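Aldehyde dehydrogenase (Burkholderia cenocepacia, PDB 4O6R) probably oxidises aldehydes to carboxylic acids, using NAD+ or NADP+ as the hydride acceptor. Local coordinates at residues A288-S293 / C446-N451; L418-W423 / A435-G440. All blocks are in the same frame, centred on the assembly; numbering follows the deposited sequence.

Contact 1. Residues A288-S293 / C446-N451. With NO3 (nitrate ion), chain N; NO3 (nitrate ion), chain F.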
loop_
_atom_site.group_PDB
_atom_site.type_symbol
_atom_site.label_atom_id
_atom_site.label_comp_id
_atom_site.label_asym_id
_atom_site.label_seq_id
_atom_site.Cartn_x
_atom_site.Cartn_y
_atom_site.Cartn_z
ATOM N N ALA A 288 20.416 -23.962 11.249
ATOM C CA ALA A 288 19.635 -22.815 10.878
ATOM C C ALA A 288 20.137 -22.386 9.519
ATOM O O ALA A 288 21.322 -22.180 9.331
ATOM C CB ALA A 288 19.804 -21.681 11.896
ATOM N N CYS A 289 19.239 -22.246 8.560
ATOM C CA CYS A 289 19.676 -21.886 7.230
ATOM C C CYS A 289 20.238 -20.455 7.204
ATOM O O CYS A 289 20.977 -20.116 6.286
ATOM C CB CYS A 289 18.547 -22.085 6.216
ATOM S SG CYS A 289 17.872 -23.774 6.171
ATOM N N ILE A 290 19.916 -19.638 8.216
ATOM C CA ILE A 290 20.521 -18.299 8.354
ATOM C C ILE A 290 21.682 -18.191 9.327
ATOM O O ILE A 290 22.077 -17.073 9.706
ATOM C CB ILE A 290 19.470 -17.243 8.773
ATOM C CG1 ILE A 290 18.673 -17.699 10.002
ATOM C CG2 ILE A 290 18.586 -16.960 7.570
ATOM C CD1 ILE A 290 17.842 -16.580 10.650
ATOM N N ALA A 291 22.229 -19.335 9.726
ATOM C CA ALA A 291 23.353 -19.336 10.660
ATOM C C ALA A 291 24.480 -18.490 10.132
ATOM O O ALA A 291 24.750 -18.510 8.944
ATOM C CB ALA A 291 23.852 -20.738 10.872
ATOM N N GLY A 292 25.158 -17.770 11.032
ATOM C CA GLY A 292 26.356 -17.024 10.691
ATOM C C GLY A 292 27.544 -17.967 10.545
ATOM O O GLY A 292 28.447 -17.970 11.397
ATOM N N SER A 293 27.563 -18.733 9.452
ATOM C CA SER A 293 28.564 -19.811 9.308
ATOM C C SER A 293 29.918 -19.377 8.745
ATOM O O SER A 293 30.865 -20.197 8.716
ATOM C CB SER A 293 28.012 -20.958 8.454
ATOM O OG SER A 293 27.484 -20.480 7.208
ATOM N N CYS A 446 23.620 -6.968 14.892
ATOM C CA CYS A 446 22.719 -7.991 15.423
ATOM C C CYS A 446 22.806 -9.134 14.423
ATOM O O CYS A 446 23.512 -9.036 13.422
ATOM C CB CYS A 446 21.289 -7.470 15.582
ATOM S SG CYS A 446 20.482 -6.851 14.066
ATOM N N TYR A 447 22.148 -10.236 14.715
ATOM C CA TYR A 447 22.089 -11.351 13.768
ATOM C C TYR A 447 20.864 -12.202 14.044
ATOM O O TYR A 447 20.430 -12.333 15.179
ATOM C CB TYR A 447 23.356 -12.208 13.807
ATOM C CG TYR A 447 23.811 -12.691 12.440
ATOM C CD1 TYR A 447 24.641 -11.911 11.643
ATOM C CD2 TYR A 447 23.435 -13.933 11.959
ATOM C CE1 TYR A 447 25.075 -12.354 10.388
ATOM C CE2 TYR A 447 23.861 -14.396 10.719
ATOM C CZ TYR A 447 24.667 -13.606 9.928
ATOM O OH TYR A 447 25.097 -14.094 8.726
ATOM N N LYS A 448 20.331 -12.799 12.988
ATOM C CA LYS A 448 19.161 -13.662 13.067
ATOM C C LYS A 448 17.960 -12.995 13.742
ATOM O O LYS A 448 17.264 -13.625 14.537
ATOM C CB LYS A 448 19.469 -14.992 13.764
ATOM C CG LYS A 448 20.647 -15.744 13.223
ATOM C CD LYS A 448 20.570 -17.258 13.420
ATOM C CE LYS A 448 20.421 -17.676 14.870
ATOM N NZ LYS A 448 19.969 -19.108 14.886
ATOM N N ARG A 449 17.732 -11.711 13.486
ATOM C CA ARG A 449 16.503 -11.119 13.947
ATOM C C ARG A 449 15.401 -11.511 12.963
ATOM O O ARG A 449 15.515 -11.257 11.769
ATOM C CB ARG A 449 16.576 -9.596 14.071
ATOM C CG ARG A 449 17.760 -9.078 14.891
ATOM C CD ARG A 449 17.719 -9.616 16.305
ATOM N NE ARG A 449 16.521 -9.217 17.008
ATOM C CZ ARG A 449 16.330 -9.373 18.322
ATOM N NH1 ARG A 449 17.256 -9.950 19.078
ATOM N NH2 ARG A 449 15.197 -8.955 18.891
ATOM N N VAL A 450 14.368 -12.129 13.523
ATOM C CA VAL A 450 13.189 -12.546 12.750
ATOM C C VAL A 450 11.931 -12.009 13.429
ATOM O O VAL A 450 11.810 -11.996 14.675
ATOM C CB VAL A 450 13.141 -14.076 12.518
ATOM C CG1 VAL A 450 14.320 -14.535 11.684
ATOM C CG2 VAL A 450 13.121 -14.837 13.826
ATOM N N ASN A 451 10.998 -11.514 12.611
ATOM C CA ASN A 451 9.753 -10.949 13.086
ATOM C C ASN A 451 8.695 -11.365 12.083
ATOM O O ASN A 451 8.970 -11.403 10.859
ATOM C CB ASN A 451 9.870 -9.422 13.205
ATOM C CG ASN A 451 8.570 -8.744 13.530
ATOM O OD1 ASN A 451 7.719 -8.571 12.676
ATOM N ND2 ASN A 451 8.418 -8.315 14.762
HETATM N N NO3 N . 13.167 -8.184 16.266
HETATM O O1 NO3 N . 14.080 -7.417 16.529
HETATM O O2 NO3 N . 11.863 -7.690 16.189
HETATM O O3 NO3 N . 13.471 -9.529 16.050
HETATM N N NO3 F . 16.712 -18.732 13.776
HETATM O O1 NO3 F . 15.633 -18.511 13.220
HETATM O O2 NO3 F . 16.891 -18.493 15.128
HETATM O O3 NO3 F . 17.789 -19.252 13.068
HETATM O O HOH W 1 22.771 -15.514 7.614
#
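The contact between Ala288-Ser293 and Cys446-Asn451, two loops, depends chiefly on Ile290, Lys448 and Tyr447. The side chain of Ile290 leaves a type I turn running from Ala288 to Ala291, with CG1 in the crowded position between the backbone N and the carbonyl carbon (chi1 51°). This extends CD1 along the opposite loop, where it lies 3.9 Å from Lys448 CB and, less closely, 4.2 Å from Val450 CG1. Lys448 crosses Ile290 obliquely, giving its methylenes to the apolar contact. A bend at chi3 (-57°) then brings NZ to the methyl of Ala288. The ammonium is hydrogen-bonded to His283 ND1 and makes a cation-pi contact with Trp279. Lys448 NZ is also 2.8 Å from O3 of the nitrate of chain F, probably from the crystallisation liquor, with a weak second bond to its O2. Its buried charge thus has several partners.

Tyr447 meets the backbone end of the turn. Its CE2 edge comes within 3.4 Å of Ile290 O, near the ring plane, and CE2 also lies 3.6 Å from Gly292 CA, at the centre of an inverse gamma turn. One water donates to both Ile290 O (2.7 Å) and Tyr447 OH (2.9 Å), while the hydroxyl also hydrogen-bonds to Ala261 O.

Around this junction, helix 270-282 packs against Ala291 and Tyr447, with Trp279 NE1 bonded to Tyr447 O; strand 441-444 meets Ile290 through Met441 and Trp443, and strand 294-298 continues directly from the first loop.

Contact 2. Residues L418-W423 / A435-G440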
loop_
_atom_site.group_PDB
_atom_site.type_symbol
_atom_site.label_atom_id
_atom_site.label_comp_id
_atom_site.label_asym_id
_atom_site.label_seq_id
_atom_site.Cartn_x
_atom_site.Cartn_y
_atom_site.Cartn_z
ATOM N N LEU A 418 21.053 -15.956 1.313
ATOM C CA LEU A 418 19.899 -16.003 2.179
ATOM C C LEU A 418 20.014 -14.837 3.184
ATOM O O LEU A 418 19.469 -13.756 2.920
ATOM C CB LEU A 418 19.782 -17.385 2.842
ATOM C CG LEU A 418 18.550 -17.625 3.698
ATOM C CD1 LEU A 418 17.283 -17.383 2.911
ATOM C CD2 LEU A 418 18.569 -19.059 4.190
ATOM N N GLY A 419 20.739 -15.025 4.288
ATOM C CA GLY A 419 20.988 -13.960 5.254
ATOM C C GLY A 419 22.443 -13.532 5.240
ATOM O O GLY A 419 23.259 -14.140 4.574
ATOM N N SER A 420 22.745 -12.475 5.975
ATOM C CA SER A 420 24.042 -11.856 6.031
ATOM C C SER A 420 23.997 -10.822 7.160
ATOM O O SER A 420 22.930 -10.446 7.635
ATOM C CB SER A 420 24.361 -11.109 4.712
ATOM O OG SER A 420 23.554 -9.956 4.624
ATOM N N GLY A 421 25.152 -10.386 7.615
ATOM C CA GLY A 421 25.187 -9.296 8.553
ATOM C C GLY A 421 26.578 -8.800 8.807
ATOM O O GLY A 421 27.565 -9.368 8.320
ATOM N N LEU A 422 26.643 -7.674 9.505
ATOM C CA LEU A 422 27.910 -7.030 9.738
ATOM C C LEU A 422 27.863 -6.226 11.005
ATOM O O LEU A 422 26.791 -5.797 11.458
ATOM C CB LEU A 422 28.298 -6.160 8.534
ATOM C CG LEU A 422 27.255 -5.080 8.273
ATOM C CD1 LEU A 422 27.806 -3.768 8.739
ATOM C CD2 LEU A 422 26.869 -4.990 6.823
ATOM N N TRP A 423 29.044 -5.966 11.537
ATOM C CA TRP A 423 29.175 -5.199 12.765
ATOM C C TRP A 423 30.139 -4.058 12.524
ATOM O O TRP A 423 31.301 -4.278 12.212
ATOM C CB TRP A 423 29.684 -6.108 13.901
ATOM C CG TRP A 423 28.809 -7.271 14.099
ATOM C CD1 TRP A 423 28.679 -8.367 13.287
ATOM C CD2 TRP A 423 27.919 -7.472 15.190
ATOM N NE1 TRP A 423 27.746 -9.221 13.801
ATOM C CE2 TRP A 423 27.273 -8.702 14.977
ATOM C CE3 TRP A 423 27.602 -6.721 16.331
ATOM C CZ2 TRP A 423 26.313 -9.205 15.863
ATOM C CZ3 TRP A 423 26.634 -7.217 17.218
ATOM C CH2 TRP A 423 26.005 -8.447 16.975
ATOM N N ALA A 435 23.351 -2.760 1.218
ATOM C CA ALA A 435 22.806 -2.664 -0.140
ATOM C C ALA A 435 23.511 -3.601 -1.138
ATOM O O ALA A 435 22.877 -4.090 -2.052
ATOM C CB ALA A 435 22.908 -1.235 -0.636
ATOM N N ARG A 436 24.796 -3.874 -0.916
ATOM C CA ARG A 436 25.659 -4.569 -1.882
ATOM C C ARG A 436 25.838 -6.059 -1.645
ATOM O O ARG A 436 26.246 -6.784 -2.549
ATOM C CB ARG A 436 27.016 -3.873 -1.923
ATOM C CG ARG A 436 26.905 -2.497 -2.554
ATOM C CD ARG A 436 28.214 -1.756 -2.582
ATOM N NE ARG A 436 28.003 -0.357 -2.937
ATOM C CZ ARG A 436 28.979 0.520 -3.167
ATOM N NH1 ARG A 436 30.254 0.144 -3.070
ATOM N NH2 ARG A 436 28.675 1.777 -3.479
ATOM N N ILE A 437 25.541 -6.517 -0.439
ATOM C CA ILE A 437 25.634 -7.928 -0.120
ATOM C C ILE A 437 24.460 -8.651 -0.766
ATOM O O ILE A 437 23.320 -8.185 -0.666
ATOM C CB ILE A 437 25.649 -8.161 1.407
ATOM C CG1 ILE A 437 26.966 -7.629 2.026
ATOM C CG2 ILE A 437 25.503 -9.640 1.738
ATOM C CD1 ILE A 437 26.838 -7.400 3.504
ATOM N N ASP A 438 24.763 -9.768 -1.426
ATOM C CA ASP A 438 23.763 -10.636 -2.040
ATOM C C ASP A 438 23.036 -11.451 -0.999
ATOM O O ASP A 438 23.528 -12.503 -0.588
ATOM C CB ASP A 438 24.448 -11.687 -2.927
ATOM C CG ASP A 438 25.169 -11.102 -4.098
ATOM O OD1 ASP A 438 24.886 -9.948 -4.501
ATOM O OD2 ASP A 438 26.020 -11.855 -4.646
ATOM N N ALA A 439 21.885 -10.982 -0.558
ATOM C CA ALA A 439 21.138 -11.691 0.441
ATOM C C ALA A 439 19.750 -11.086 0.524
ATOM O O ALA A 439 19.562 -9.900 0.182
ATOM C CB ALA A 439 21.825 -11.581 1.804
ATOM N N GLY A 440 18.796 -11.878 0.989
ATOM C CA GLY A 440 17.443 -11.370 1.226
ATOM C C GLY A 440 17.321 -10.571 2.517
ATOM O O GLY A 440 16.365 -9.825 2.694
#
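Ile437 carries the packing between Leu418-Trp423 and Ala435-Gly440. It is the first to leave helical backbone angles after helix 427-436, and its CB is directed at the other segment. From CB the side chain divides. CG2, anti to the backbone N, goes straight to Ser420, approaching both CB and OG to 3.5 Å. CG1 takes the other course, beside the backbone N (chi1 -68°), and serves as a spacer with no close neighbour in the opposite segment. The nearly extended chi2 of 160° then sends CD1 further along the segment to Leu422, whose CD2 it meets at 4.1 Å as the two side chains cross obliquely. The isoleucine therefore spans two residues whose side chains project from the same side of segment 418-423.

Ser420 OG, touched by the CG2 methyl, has its polar partner in Met441 O. Beside CG2 lies Ala439, whose CB is 3.7 Å from Ser420 OG and 3.4 Å from Leu418 O. Gly440 N donates to Leu418 O at 2.8 Å. The donor lies in the carbonyl plane, but the angle at hydrogen is a rather bent 130°. Backbone bonds continue the pairing beyond it, joining Leu418 to Met441 and both Ser420 and Leu422 to Trp443. Gly440 also makes backbone hydrogen bonds with the second subunit. The whole is a beta-alpha-beta crossover: strand 421-423, helix 427-436 and the adjacent parallel strand 441-444, with Ile437 and Ala439 packing the return from the helix against the segment leading into and along the first strand.

Contact 2 is nested along the chain inside the loop closed by contact 1, and their centres are 11 Å apart. They touch directly: Cys289 O lies 3.4 Å from Leu418 CD2, Tyr447 CE1 is 3.4 Å from Gly421 N, and Cys446 N is 3.5 Å from Trp423 CH2. Leu418, just before the strand, thus packs against Cys289, which by its sequence motif probably corresponds to the family's nucleophile. The side chain of Leu418 is about 12 Å from bound AMP and about 12 Å from that of Ser234, which binds AMP. Both contacts also reach the second subunit, through Arg449 paired with its Asp135 and through the Gly440 backbone.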